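Local coordinates for putative glucoamylase (Bacteroides uniformis, PDB 4GL3), which is a putative glucoamylase, probably a glycoside hydrolase of the six-hairpin kind that would release glucose from alpha-glucan chains, at residues Q77-M82 with N145-R150; K84-L89 with E132-A137; W301-S306 with G318-V323; E342-F347 with Y359-A364. All coordinates share one frame; numbering follows the deposited sequence.

Contact 1 of 4, residues Q77-M82 with N145-R150; sequences QGAERM and NPTENR
Ala-79 offers its methyl to Thr-147 and Glu-148, on the first turn of the helix that starts at Pro-146. The nearest side-chain pair is methyl to methyl, with Ala-79 CB 3.9 Å from Thr-147 CG2. The same Thr-147 CG2 also rests 3.7 Å from the carbonyl oxygen Ala-79 O. Thr-147 reaches there because CG2 lies anti to its backbone N (chi1 -62° for OG1), which leaves OG1 anti to the carbonyl carbon. Glu-148 arrives beside it with an extended chain, its carboxylate oxygen OE2 coming to 4.1 Å from Ala-79 CB. That approach is only packing: OE2 forms a salt bridge with Arg-75 and OE1 takes a hydrogen bond from Lys-143 N. The two helices, 75-90 and 146-161, run roughly in the same direction, with the short segments crossing at 44° and their axes 9.6 Å apart. Such helix-on-helix packing is consistent with the (alpha/alpha)6 toroid expected of the six-hairpin clan. Phe-141 closes over Ala-79 and Glu-148 from the preceding loop. Asn-145 is the N-cap of the second helix: its OD1 accepts from Glu-148 N at 2.9 Å, a nearly straight bond with the donor tilted 20° from the carbonyl plane, and this fixes the turn that carries Thr-147 and Glu-148.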
loop_
_atom_site.group_PDB
_atom_site.type_symbol
_atom_site.label_atom_id
_atom_site.label_comp_id
_atom_site.label_asym_id
_atom_site.label_seq_id
_atom_site.Cartn_x
_atom_site.Cartn_y
_atom_site.Cartn_z
ATOM N N GLN A 77 20.932 12.705 2.140
ATOM C CA GLN A 77 20.785 11.444 2.867
ATOM C C GLN A 77 19.777 10.546 2.217
ATOM O O GLN A 77 19.998 9.332 2.115
ATOM C CB GLN A 77 20.392 11.631 4.321
ATOM C CG GLN A 77 21.452 12.260 5.199
ATOM C CD GLN A 77 20.876 12.614 6.573
ATOM O OE1 GLN A 77 19.836 13.254 6.699
ATOM N NE2 GLN A 77 21.533 12.148 7.598
ATOM N N GLY A 78 18.659 11.122 1.807
ATOM C CA GLY A 78 17.602 10.351 1.238
ATOM C C GLY A 78 17.987 9.741 -0.109
ATOM O O GLY A 78 17.659 8.590 -0.405
ATOM N N ALA A 79 18.687 10.526 -0.919
ATOM C CA ALA A 79 19.191 10.072 -2.227
ATOM C C ALA A 79 20.205 8.940 -2.054
ATOM O O ALA A 79 20.205 7.952 -2.799
ATOM C CB ALA A 79 19.807 11.249 -2.987
ATOM N N GLU A 80 21.068 9.076 -1.052
ATOM C CA GLU A 80 22.068 8.054 -0.778
ATOM C C GLU A 80 21.399 6.722 -0.455
ATOM O O GLU A 80 21.754 5.660 -1.034
ATOM C CB GLU A 80 22.994 8.512 0.363
ATOM C CG GLU A 80 24.026 7.470 0.796
ATOM C CD GLU A 80 24.888 7.994 1.929
ATOM O OE1 GLU A 80 24.334 8.600 2.890
ATOM O OE2 GLU A 80 26.111 7.823 1.841
ATOM N N ARG A 81 20.403 6.775 0.435
ATOM C CA ARG A 81 19.612 5.586 0.776
ATOM C C ARG A 81 18.892 5.004 -0.462
ATOM O O ARG A 81 18.911 3.804 -0.689
ATOM C CB ARG A 81 18.578 5.914 1.863
ATOM C CG ARG A 81 17.717 4.737 2.366
ATOM C CD ARG A 81 18.540 3.648 3.040
ATOM N NE ARG A 81 19.247 4.136 4.221
ATOM C CZ ARG A 81 18.766 4.093 5.463
ATOM N NH1 ARG A 81 17.589 3.552 5.745
ATOM N NH2 ARG A 81 19.490 4.559 6.444
HETATM N N MSE A 82 18.221 5.857 -1.220
HETATM C CA MSE A 82 17.514 5.435 -2.403
HETATM C C MSE A 82 18.448 4.722 -3.407
HETATM O O MSE A 82 18.077 3.685 -3.976
HETATM C CB MSE A 82 16.847 6.639 -3.087
HETATM C CG MSE A 82 15.926 6.273 -4.248
HETATM SE SE MSE A 82 14.352 5.275 -3.730
HETATM C CE MSE A 82 13.873 6.378 -2.207
ATOM N N ASN A 145 22.968 15.222 -10.911
ATOM C CA ASN A 145 24.216 14.912 -10.199
ATOM C C ASN A 145 24.406 13.398 -10.231
ATOM O O ASN A 145 23.504 12.678 -10.668
ATOM C CB ASN A 145 24.235 15.484 -8.764
ATOM C CG ASN A 145 23.219 14.815 -7.841
ATOM O OD1 ASN A 145 23.004 13.567 -7.858
ATOM N ND2 ASN A 145 22.556 15.638 -7.040
ATOM N N PRO A 146 25.592 12.917 -9.832
ATOM C CA PRO A 146 25.855 11.506 -10.089
ATOM C C PRO A 146 24.882 10.559 -9.388
ATOM O O PRO A 146 24.469 9.577 -10.005
ATOM C CB PRO A 146 27.280 11.325 -9.581
ATOM C CG PRO A 146 27.931 12.682 -9.831
ATOM C CD PRO A 146 26.833 13.667 -9.511
ATOM N N THR A 147 24.508 10.852 -8.138
ATOM C CA THR A 147 23.627 9.978 -7.399
ATOM C C THR A 147 22.229 9.913 -8.026
ATOM O O THR A 147 21.666 8.834 -8.209
ATOM C CB THR A 147 23.536 10.399 -5.930
ATOM O OG1 THR A 147 24.833 10.286 -5.346
ATOM C CG2 THR A 147 22.570 9.541 -5.157
ATOM N N GLU A 148 21.672 11.060 -8.386
ATOM C CA GLU A 148 20.280 11.088 -8.830
ATOM C C GLU A 148 20.203 10.685 -10.297
ATOM O O GLU A 148 19.217 10.103 -10.714
ATOM C CB GLU A 148 19.599 12.442 -8.559
ATOM C CG GLU A 148 19.645 12.819 -7.086
ATOM C CD GLU A 148 18.671 13.915 -6.676
ATOM O OE1 GLU A 148 17.788 14.319 -7.486
ATOM O OE2 GLU A 148 18.773 14.346 -5.498
ATOM N N ASN A 149 21.244 10.950 -11.072
ATOM C CA ASN A 149 21.279 10.455 -12.443
ATOM C C ASN A 149 21.214 8.936 -12.420
ATOM O O ASN A 149 20.489 8.338 -13.220
ATOM C CB ASN A 149 22.518 10.935 -13.201
ATOM C CG ASN A 149 22.491 12.426 -13.494
ATOM O OD1 ASN A 149 21.433 13.075 -13.442
ATOM N ND2 ASN A 149 23.664 12.984 -13.806
ATOM N N ARG A 150 21.922 8.332 -11.464
ATOM C CA ARG A 150 22.038 6.880 -11.389
ATOM C C ARG A 150 20.754 6.258 -10.840
ATOM O O ARG A 150 20.328 5.221 -11.309
ATOM C CB ARG A 150 23.211 6.520 -10.510
ATOM C CG ARG A 150 23.547 5.033 -10.446
ATOM C CD ARG A 150 24.554 4.647 -11.523
ATOM N NE ARG A 150 23.931 4.009 -12.686
ATOM C CZ ARG A 150 23.825 2.692 -12.882
ATOM N NH1 ARG A 150 24.299 1.820 -11.990
ATOM N NH2 ARG A 150 23.226 2.233 -13.988
#

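Contact 2 of 4, residues K84-L89 with E132-A137; sequences KIVRFL and EGLLAA
Val-86 lays its CG1 methyl against the CD2 methyl of Leu-134, 3.7 Å apart, the tightest point between helix 75-90 and helix 124-140 in these segments. The two side chains pass flank to flank, heading opposite ways, instead of meeting head on. In Val-86, CG1 stands anti to the carbonyl carbon (chi1 -55°), and that turn of the side chain brings it to the leucine. Leu-134 contributes more buried surface than either partner because it serves both of them. While CD2 is taken up by Val-86, the other methyl, Leu-134 CD1, faces Leu-89 CD1 at a looser 4.4 Å. Val-86 and Leu-89 lie three positions apart on the same helix, and the forked end of Leu-134 reaches both, one branch for each. No polar group takes part, and no hydrogen bond links the segments; the contact is held by dispersion and by exclusion of water from three buried side chains. The helix backbones stay well separated, with the CA atoms of Val-86 and Leu-134 8.5 Å apart, and aliphatic side chains fill the distance. Neighbouring helices complete the core: Ile-154 and Ile-155 of helix 146-161 press on Val-86, and Ile-54 of helix 54-69 touches Leu-89. Aliphatic interdigitation among several successive helices is consistent with the wall of an (alpha/alpha)6 barrel, the fold expected for a six-hairpin glycosidase.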
loop_
_atom_site.group_PDB
_atom_site.type_symbol
_atom_site.label_atom_id
_atom_site.label_comp_id
_atom_site.label_asym_id
_atom_site.label_seq_id
_atom_site.Cartn_x
_atom_site.Cartn_y
_atom_site.Cartn_z
ATOM N N LYS A 84 21.188 3.102 -2.628
ATOM C CA LYS A 84 21.468 1.806 -2.032
ATOM C C LYS A 84 20.324 0.794 -2.359
ATOM O O LYS A 84 20.586 -0.343 -2.754
ATOM C CB LYS A 84 21.696 1.900 -0.510
ATOM C CG LYS A 84 21.995 0.564 0.209
ATOM C CD LYS A 84 22.634 0.761 1.591
ATOM C CE LYS A 84 21.586 1.166 2.605
ATOM N NZ LYS A 84 22.091 1.474 3.999
ATOM N N ILE A 85 19.078 1.235 -2.213
ATOM C CA ILE A 85 17.936 0.418 -2.433
ATOM C C ILE A 85 17.848 -0.055 -3.868
ATOM O O ILE A 85 17.706 -1.259 -4.103
ATOM C CB ILE A 85 16.614 1.132 -2.039
ATOM C CG1 ILE A 85 16.505 1.269 -0.519
ATOM C CG2 ILE A 85 15.394 0.375 -2.566
ATOM C CD1 ILE A 85 15.459 2.304 -0.038
ATOM N N VAL A 86 17.935 0.861 -4.820
ATOM C CA VAL A 86 17.749 0.483 -6.224
ATOM C C VAL A 86 18.949 -0.279 -6.773
ATOM O O VAL A 86 18.792 -1.187 -7.627
ATOM C CB VAL A 86 17.331 1.688 -7.131
ATOM C CG1 VAL A 86 16.093 2.324 -6.564
ATOM C CG2 VAL A 86 18.431 2.718 -7.307
ATOM N N ARG A 87 20.138 0.001 -6.248
ATOM C CA ARG A 87 21.271 -0.854 -6.584
ATOM C C ARG A 87 21.073 -2.303 -6.098
ATOM O O ARG A 87 21.401 -3.238 -6.810
ATOM C CB ARG A 87 22.602 -0.309 -6.047
ATOM C CG ARG A 87 23.278 0.721 -6.903
ATOM C CD ARG A 87 24.524 1.298 -6.239
ATOM N NE ARG A 87 25.296 2.102 -7.191
ATOM C CZ ARG A 87 26.189 3.053 -6.871
ATOM N NH1 ARG A 87 26.433 3.375 -5.597
ATOM N NH2 ARG A 87 26.837 3.723 -7.840
ATOM N N PHE A 88 20.597 -2.474 -4.871
ATOM C CA PHE A 88 20.337 -3.801 -4.340
ATOM C C PHE A 88 19.266 -4.563 -5.141
ATOM O O PHE A 88 19.420 -5.760 -5.434
ATOM C CB PHE A 88 19.908 -3.696 -2.888
ATOM C CG PHE A 88 19.911 -5.011 -2.151
ATOM C CD1 PHE A 88 21.068 -5.470 -1.507
ATOM C CD2 PHE A 88 18.756 -5.752 -2.048
ATOM C CE1 PHE A 88 21.046 -6.658 -0.805
ATOM C CE2 PHE A 88 18.737 -6.942 -1.342
ATOM C CZ PHE A 88 19.871 -7.388 -0.722
ATOM N N LEU A 89 18.174 -3.892 -5.476
ATOM C CA LEU A 89 17.097 -4.518 -6.192
ATOM C C LEU A 89 17.494 -4.901 -7.639
ATOM O O LEU A 89 16.935 -5.849 -8.198
ATOM C CB LEU A 89 15.848 -3.639 -6.235
ATOM C CG LEU A 89 15.121 -3.343 -4.946
ATOM C CD1 LEU A 89 14.130 -2.208 -5.138
ATOM C CD2 LEU A 89 14.450 -4.628 -4.448
ATOM N N GLU A 132 5.202 1.132 -7.892
ATOM C CA GLU A 132 4.424 2.336 -7.521
ATOM C C GLU A 132 5.344 3.355 -6.822
ATOM O O GLU A 132 5.492 4.508 -7.240
ATOM C CB GLU A 132 3.205 1.922 -6.667
ATOM C CG GLU A 132 2.251 3.058 -6.292
ATOM C CD GLU A 132 1.096 2.572 -5.428
ATOM O OE1 GLU A 132 1.050 1.381 -5.014
ATOM O OE2 GLU A 132 0.202 3.381 -5.150
ATOM N N GLY A 133 6.074 2.898 -5.824
ATOM C CA GLY A 133 7.096 3.722 -5.229
ATOM C C GLY A 133 8.267 4.138 -6.115
ATOM O O GLY A 133 8.663 5.290 -6.094
ATOM N N LEU A 134 8.832 3.213 -6.893
ATOM C CA LEU A 134 10.000 3.539 -7.714
ATOM C C LEU A 134 9.627 4.544 -8.795
ATOM O O LEU A 134 10.439 5.423 -9.124
ATOM C CB LEU A 134 10.693 2.306 -8.305
ATOM C CG LEU A 134 11.359 1.282 -7.340
ATOM C CD1 LEU A 134 11.943 0.104 -8.172
ATOM C CD2 LEU A 134 12.432 1.924 -6.454
ATOM N N LEU A 135 8.404 4.485 -9.330
ATOM C CA LEU A 135 8.081 5.461 -10.387
ATOM C C LEU A 135 7.907 6.891 -9.797
ATOM O O LEU A 135 8.314 7.859 -10.430
ATOM C CB LEU A 135 6.904 5.016 -11.259
ATOM C CG LEU A 135 7.126 3.782 -12.140
ATOM C CD1 LEU A 135 5.892 3.598 -13.019
ATOM C CD2 LEU A 135 8.362 3.891 -13.016
ATOM N N ALA A 136 7.340 6.991 -8.590
ATOM C CA ALA A 136 7.316 8.234 -7.822
ATOM C C ALA A 136 8.743 8.716 -7.592
ATOM O O ALA A 136 9.053 9.881 -7.846
ATOM C CB ALA A 136 6.568 8.065 -6.487
ATOM N N ALA A 137 9.633 7.835 -7.150
ATOM C CA ALA A 137 11.040 8.242 -6.906
ATOM C C ALA A 137 11.727 8.723 -8.186
ATOM O O ALA A 137 12.441 9.718 -8.172
ATOM C CB ALA A 137 11.828 7.106 -6.242
#

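Contact 3 of 4, residues W301-S306 with G318-V323; sequences WGLTAS and GNDRGV
Leu-303 and Asp-320 meet at a slant, the two leucine methyls against one carboxylate oxygen. Asp-320 OD1 lies nearly equidistant from them, 4.0 Å from Leu-303 CD2 and 4.1 Å from Leu-303 CD1. The carboxylate gets there because CG of Asp-320 is anti to the backbone N (chi1 179°). Leu-303 CD2 also presses on the backbone oxygen Val-323 O, a close 3.1 Å approach. Further along, the methyl Val-323 CG1 packs 3.9 Å from Ser-306 OG, whose hydrogen-bond partner is Thr-325 OG1. One water joins the two backbones: it accepts from Thr-304 N at 3.1 Å and donates to Val-323 O at 2.8 Å. The contact closes a loop that holds the small antiparallel pair 305-306 and 313-314, just ahead of helix 326-331. Tyr-296 OH bonds to Asp-320 OD1 and Tyr-285 OH to Asp-320 OD2, while Gly-322 N adds a weak bond to OD1. The chemistry is thus divided: the leucine methyls screen one side of a buried carboxylate that is bonded by two tyrosine hydroxyls and, weakly, by Gly-322 N, and water stands in where the two backbones do not bond directly.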
loop_
_atom_site.group_PDB
_atom_site.type_symbol
_atom_site.label_atom_id
_atom_site.label_comp_id
_atom_site.label_asym_id
_atom_site.label_seq_id
_atom_site.Cartn_x
_atom_site.Cartn_y
_atom_site.Cartn_z
ATOM N N TRP A 301 -12.625 3.404 15.347
ATOM C CA TRP A 301 -13.112 2.692 14.166
ATOM C C TRP A 301 -11.958 2.363 13.255
ATOM O O TRP A 301 -10.879 2.958 13.370
ATOM C CB TRP A 301 -14.129 3.532 13.386
ATOM C CG TRP A 301 -13.618 4.834 12.819
ATOM C CD1 TRP A 301 -13.521 6.026 13.474
ATOM C CD2 TRP A 301 -13.161 5.087 11.468
ATOM N NE1 TRP A 301 -13.028 7.001 12.626
ATOM C CE2 TRP A 301 -12.794 6.451 11.398
ATOM C CE3 TRP A 301 -13.007 4.295 10.331
ATOM C CZ2 TRP A 301 -12.315 7.033 10.237
ATOM C CZ3 TRP A 301 -12.516 4.868 9.191
ATOM C CH2 TRP A 301 -12.174 6.224 9.148
ATOM N N GLY A 302 -12.210 1.411 12.353
ATOM C CA GLY A 302 -11.284 1.055 11.291
ATOM C C GLY A 302 -10.939 -0.416 11.365
ATOM O O GLY A 302 -10.150 -0.832 12.221
ATOM N N LEU A 303 -11.518 -1.196 10.449
ATOM C CA LEU A 303 -11.249 -2.637 10.327
ATOM C C LEU A 303 -10.495 -2.972 9.025
ATOM O O LEU A 303 -10.932 -2.632 7.911
ATOM C CB LEU A 303 -12.573 -3.414 10.372
ATOM C CG LEU A 303 -13.455 -3.246 11.613
ATOM C CD1 LEU A 303 -14.789 -3.962 11.411
ATOM C CD2 LEU A 303 -12.732 -3.725 12.867
ATOM N N THR A 304 -9.349 -3.632 9.187
ATOM C CA THR A 304 -8.538 -4.102 8.080
ATOM C C THR A 304 -7.659 -5.294 8.541
ATOM O O THR A 304 -7.624 -5.646 9.730
ATOM C CB THR A 304 -7.688 -2.959 7.536
ATOM O OG1 THR A 304 -7.156 -3.317 6.267
ATOM C CG2 THR A 304 -6.517 -2.579 8.499
ATOM N N ALA A 305 -6.958 -5.902 7.590
ATOM C CA ALA A 305 -6.027 -7.002 7.873
ATOM C C ALA A 305 -4.904 -6.553 8.802
ATOM O O ALA A 305 -4.256 -5.514 8.562
ATOM C CB ALA A 305 -5.429 -7.600 6.569
ATOM N N SER A 306 -4.640 -7.361 9.819
ATOM C CA SER A 306 -3.563 -7.067 10.748
ATOM C C SER A 306 -3.344 -8.217 11.723
ATOM O O SER A 306 -4.118 -9.178 11.738
ATOM C CB SER A 306 -3.945 -5.807 11.540
ATOM O OG SER A 306 -5.000 -6.056 12.442
ATOM N N GLY A 318 -17.355 -7.996 7.487
ATOM C CA GLY A 318 -17.749 -9.415 7.360
ATOM C C GLY A 318 -16.822 -10.412 8.057
ATOM O O GLY A 318 -17.001 -11.614 7.916
ATOM N N ASN A 319 -15.836 -9.908 8.809
ATOM C CA ASN A 319 -14.889 -10.718 9.575
ATOM C C ASN A 319 -14.369 -9.859 10.733
ATOM O O ASN A 319 -13.195 -9.410 10.752
ATOM C CB ASN A 319 -13.734 -11.169 8.695
ATOM C CG ASN A 319 -12.698 -11.994 9.448
ATOM O OD1 ASN A 319 -13.024 -12.694 10.386
ATOM N ND2 ASN A 319 -11.442 -11.897 9.033
ATOM N N ASP A 320 -15.272 -9.607 11.664
ATOM C CA ASP A 320 -15.046 -8.703 12.768
ATOM C C ASP A 320 -14.774 -9.555 13.993
ATOM O O ASP A 320 -15.660 -10.248 14.449
ATOM C CB ASP A 320 -16.282 -7.849 12.974
ATOM C CG ASP A 320 -16.149 -6.874 14.143
ATOM O OD1 ASP A 320 -15.025 -6.566 14.599
ATOM O OD2 ASP A 320 -17.204 -6.409 14.605
ATOM N N ARG A 321 -13.545 -9.476 14.510
ATOM C CA ARG A 321 -13.070 -10.319 15.610
ATOM C C ARG A 321 -12.744 -9.510 16.860
ATOM O O ARG A 321 -12.093 -10.014 17.779
ATOM C CB ARG A 321 -11.813 -11.073 15.167
ATOM C CG ARG A 321 -11.887 -11.626 13.749
ATOM C CD ARG A 321 -10.991 -12.824 13.528
ATOM N NE ARG A 321 -11.501 -13.617 12.419
ATOM C CZ ARG A 321 -11.027 -14.799 12.055
ATOM N NH1 ARG A 321 -10.029 -15.351 12.718
ATOM N NH2 ARG A 321 -11.535 -15.411 11.005
ATOM N N GLY A 322 -13.166 -8.242 16.880
ATOM C CA GLY A 322 -12.956 -7.337 18.043
ATOM C C GLY A 322 -11.677 -6.501 17.981
ATOM O O GLY A 322 -11.362 -5.802 18.940
ATOM N N VAL A 323 -10.964 -6.583 16.853
ATOM C CA VAL A 323 -9.648 -5.979 16.636
ATOM C C VAL A 323 -9.831 -4.707 15.786
ATOM O O VAL A 323 -10.377 -4.753 14.688
ATOM C CB VAL A 323 -8.688 -6.976 15.922
ATOM C CG1 VAL A 323 -7.323 -6.339 15.599
ATOM C CG2 VAL A 323 -8.534 -8.267 16.755
HETATM O O HOH W 1 -9.075 -4.384 12.207
#

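Contact 4 of 4, residues E342-F347 with Y359-A364; sequences EAMRYF and YGFKDA
Phe-361 projects from a beta hairpin, strands 356-357 and 360-361, onto the flank of helix 337-349, where it meets Phe-347 and Met-344. Its CB points toward the helix, and with CG anti to the carbonyl carbon (chi1 -63°) the ring is carried straight out to it. Going round the ring, Phe-361 CD1 is the first atom to touch, 4.0 Å from Phe-347 CB. Phe-361 CE1 comes closest, at 3.5 Å from Phe-347 CB, and lies 3.7 Å from the backbone carbon Phe-347 C. At the tip, Phe-361 CZ sits 4.0 Å from the carbonyl oxygen Met-344 O. Further round the ring, Phe-361 CE2 is 4.3 Å from CG of Met-344, a selenomethionine in this crystal. Phe-361 thus meets the helix between one turn's carbonyl and the root of Phe-347, and the two aromatic rings do not stack on each other. Leu-330 of helix 326-331 and Val-22 of helix 15-27 close in on it, and Trp-356 meets its ring edge-to-face from the facing strand. An alanine here would remove every ring atom that reaches the helix, and is likely to open a gap beside Met-344 and Phe-347 and to leave Trp-356 without its edge-to-face partner. The Phe-347 ring turns away from the hairpin, and one of its faces has the carbonyl oxygen Ala-343 O 3.1 Å above its plane, offset toward the rim.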
loop_
_atom_site.group_PDB
_atom_site.type_symbol
_atom_site.label_atom_id
_atom_site.label_comp_id
_atom_site.label_asym_id
_atom_site.label_seq_id
_atom_site.Cartn_x
_atom_site.Cartn_y
_atom_site.Cartn_z
ATOM N N GLU A 342 -10.036 12.374 14.258
ATOM C CA GLU A 342 -10.699 12.070 15.533
ATOM C C GLU A 342 -10.135 10.733 16.113
ATOM O O GLU A 342 -9.817 10.627 17.309
ATOM C CB GLU A 342 -12.212 11.971 15.305
ATOM C CG GLU A 342 -13.065 11.783 16.534
ATOM C CD GLU A 342 -14.551 12.031 16.260
ATOM O OE1 GLU A 342 -14.983 12.047 15.076
ATOM O OE2 GLU A 342 -15.299 12.228 17.237
ATOM N N ALA A 343 -9.984 9.739 15.246
ATOM C CA ALA A 343 -9.451 8.427 15.632
ATOM C C ALA A 343 -7.979 8.564 16.008
ATOM O O ALA A 343 -7.531 7.996 17.003
ATOM C CB ALA A 343 -9.622 7.424 14.481
HETATM N N MSE A 344 -7.239 9.349 15.224
HETATM C CA MSE A 344 -5.822 9.588 15.485
HETATM C C MSE A 344 -5.607 10.167 16.876
HETATM O O MSE A 344 -4.735 9.725 17.621
HETATM C CB MSE A 344 -5.228 10.532 14.447
HETATM C CG MSE A 344 -3.690 10.529 14.406
HETATM SE SE MSE A 344 -2.957 11.870 13.138
HETATM C CE MSE A 344 -3.673 11.175 11.490
ATOM N N ARG A 345 -6.406 11.161 17.234
ATOM C CA ARG A 345 -6.231 11.830 18.502
ATOM C C ARG A 345 -6.606 10.901 19.656
ATOM O O ARG A 345 -5.965 10.942 20.712
ATOM C CB ARG A 345 -7.037 13.140 18.562
ATOM C CG ARG A 345 -6.732 14.009 19.780
ATOM C CD ARG A 345 -7.355 15.400 19.640
ATOM N NE ARG A 345 -6.742 16.160 18.549
ATOM C CZ ARG A 345 -5.600 16.840 18.640
ATOM N NH1 ARG A 345 -4.924 16.880 19.792
ATOM N NH2 ARG A 345 -5.133 17.489 17.571
ATOM N N TYR A 346 -7.634 10.084 19.461
ATOM C CA TYR A 346 -8.059 9.121 20.481
ATOM C C TYR A 346 -6.956 8.060 20.703
ATOM O O TYR A 346 -6.624 7.727 21.854
ATOM C CB TYR A 346 -9.390 8.463 20.077
ATOM C CG TYR A 346 -9.819 7.336 21.015
ATOM C CD1 TYR A 346 -10.347 7.606 22.278
ATOM C CD2 TYR A 346 -9.679 6.010 20.632
ATOM C CE1 TYR A 346 -10.740 6.574 23.120
ATOM C CE2 TYR A 346 -10.055 4.980 21.468
ATOM C CZ TYR A 346 -10.566 5.266 22.698
ATOM O OH TYR A 346 -10.920 4.224 23.488
ATOM N N PHE A 347 -6.371 7.576 19.600
ATOM C CA PHE A 347 -5.339 6.565 19.670
ATOM C C PHE A 347 -4.119 7.105 20.398
ATOM O O PHE A 347 -3.492 6.381 21.162
ATOM C CB PHE A 347 -4.897 6.080 18.280
ATOM C CG PHE A 347 -5.969 5.388 17.473
ATOM C CD1 PHE A 347 -7.054 4.770 18.064
ATOM C CD2 PHE A 347 -5.858 5.343 16.098
ATOM C CE1 PHE A 347 -8.014 4.135 17.284
ATOM C CE2 PHE A 347 -6.795 4.707 15.315
ATOM C CZ PHE A 347 -7.885 4.100 15.912
ATOM N N TYR A 359 7.991 2.955 17.070
ATOM C CA TYR A 359 7.799 3.115 15.615
ATOM C C TYR A 359 6.402 3.639 15.291
ATOM O O TYR A 359 5.862 3.390 14.209
ATOM C CB TYR A 359 8.065 1.786 14.870
ATOM C CG TYR A 359 9.474 1.270 15.056
ATOM C CD1 TYR A 359 10.553 1.995 14.599
ATOM C CD2 TYR A 359 9.729 0.065 15.715
ATOM C CE1 TYR A 359 11.849 1.562 14.779
ATOM C CE2 TYR A 359 11.023 -0.385 15.894
ATOM C CZ TYR A 359 12.078 0.377 15.413
ATOM O OH TYR A 359 13.377 -0.011 15.580
ATOM N N GLY A 360 5.813 4.352 16.240
ATOM C CA GLY A 360 4.474 4.877 16.073
ATOM C C GLY A 360 3.409 4.095 16.817
ATOM O O GLY A 360 3.643 3.570 17.921
ATOM N N PHE A 361 2.231 4.035 16.201
ATOM C CA PHE A 361 1.139 3.212 16.661
ATOM C C PHE A 361 1.468 1.762 16.358
ATOM O O PHE A 361 1.803 1.399 15.221
ATOM C CB PHE A 361 -0.197 3.567 15.988
ATOM C CG PHE A 361 -0.672 4.962 16.282
ATOM C CD1 PHE A 361 -1.081 5.319 17.554
ATOM C CD2 PHE A 361 -0.679 5.921 15.286
ATOM C CE1 PHE A 361 -1.493 6.611 17.828
ATOM C CE2 PHE A 361 -1.103 7.227 15.547
ATOM C CZ PHE A 361 -1.518 7.560 16.815
ATOM N N LYS A 362 1.280 0.937 17.378
ATOM C CA LYS A 362 1.425 -0.485 17.217
ATOM C C LYS A 362 0.274 -1.017 16.331
ATOM O O LYS A 362 -0.707 -0.303 16.001
ATOM C CB LYS A 362 1.463 -1.159 18.586
ATOM C CG LYS A 362 2.745 -0.887 19.358
ATOM C CD LYS A 362 2.453 -1.058 20.856
ATOM C CE LYS A 362 3.577 -0.584 21.733
ATOM N NZ LYS A 362 3.197 -0.916 23.116
ATOM N N ASP A 363 0.417 -2.255 15.892
ATOM C CA ASP A 363 -0.339 -2.716 14.739
ATOM C C ASP A 363 -1.846 -2.756 14.893
ATOM O O ASP A 363 -2.562 -2.527 13.916
ATOM C CB ASP A 363 0.108 -4.103 14.348
ATOM C CG ASP A 363 -0.316 -4.457 12.942
ATOM O OD1 ASP A 363 -0.059 -3.642 12.003
ATOM O OD2 ASP A 363 -0.852 -5.571 12.770
ATOM N N ALA A 364 -2.310 -3.097 16.090
ATOM C CA ALA A 364 -3.718 -3.373 16.339
ATOM C C ALA A 364 -3.956 -3.518 17.829
ATOM O O ALA A 364 -3.013 -3.689 18.633
ATOM C CB ALA A 364 -4.182 -4.648 15.598
#

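In the fold
The four contacts form two pairs. Contacts 1 and 2 share helix 75-90 and have centres about 11 Å apart; they touch where Met-82 SE packs 4.0 Å from Ala-137 CB. Contacts 3 and 4, with centres about 15 Å apart, meet through Val-323 CG1 and Ala-364 CB at 3.6 Å, and also through Trp-301 and Ala-343. Contacts 1 and 3 lie about 40 Å apart between centres, on opposite sides of the chain's centre, but the nearest atoms of contacts 1 and 4 are about 11 Å apart. None of the four is assigned to an active site. Molecules of di(hydroxyethyl)ether lie about 4 Å from the Thr-147 side chain and about 8 Å from that of Ser-306.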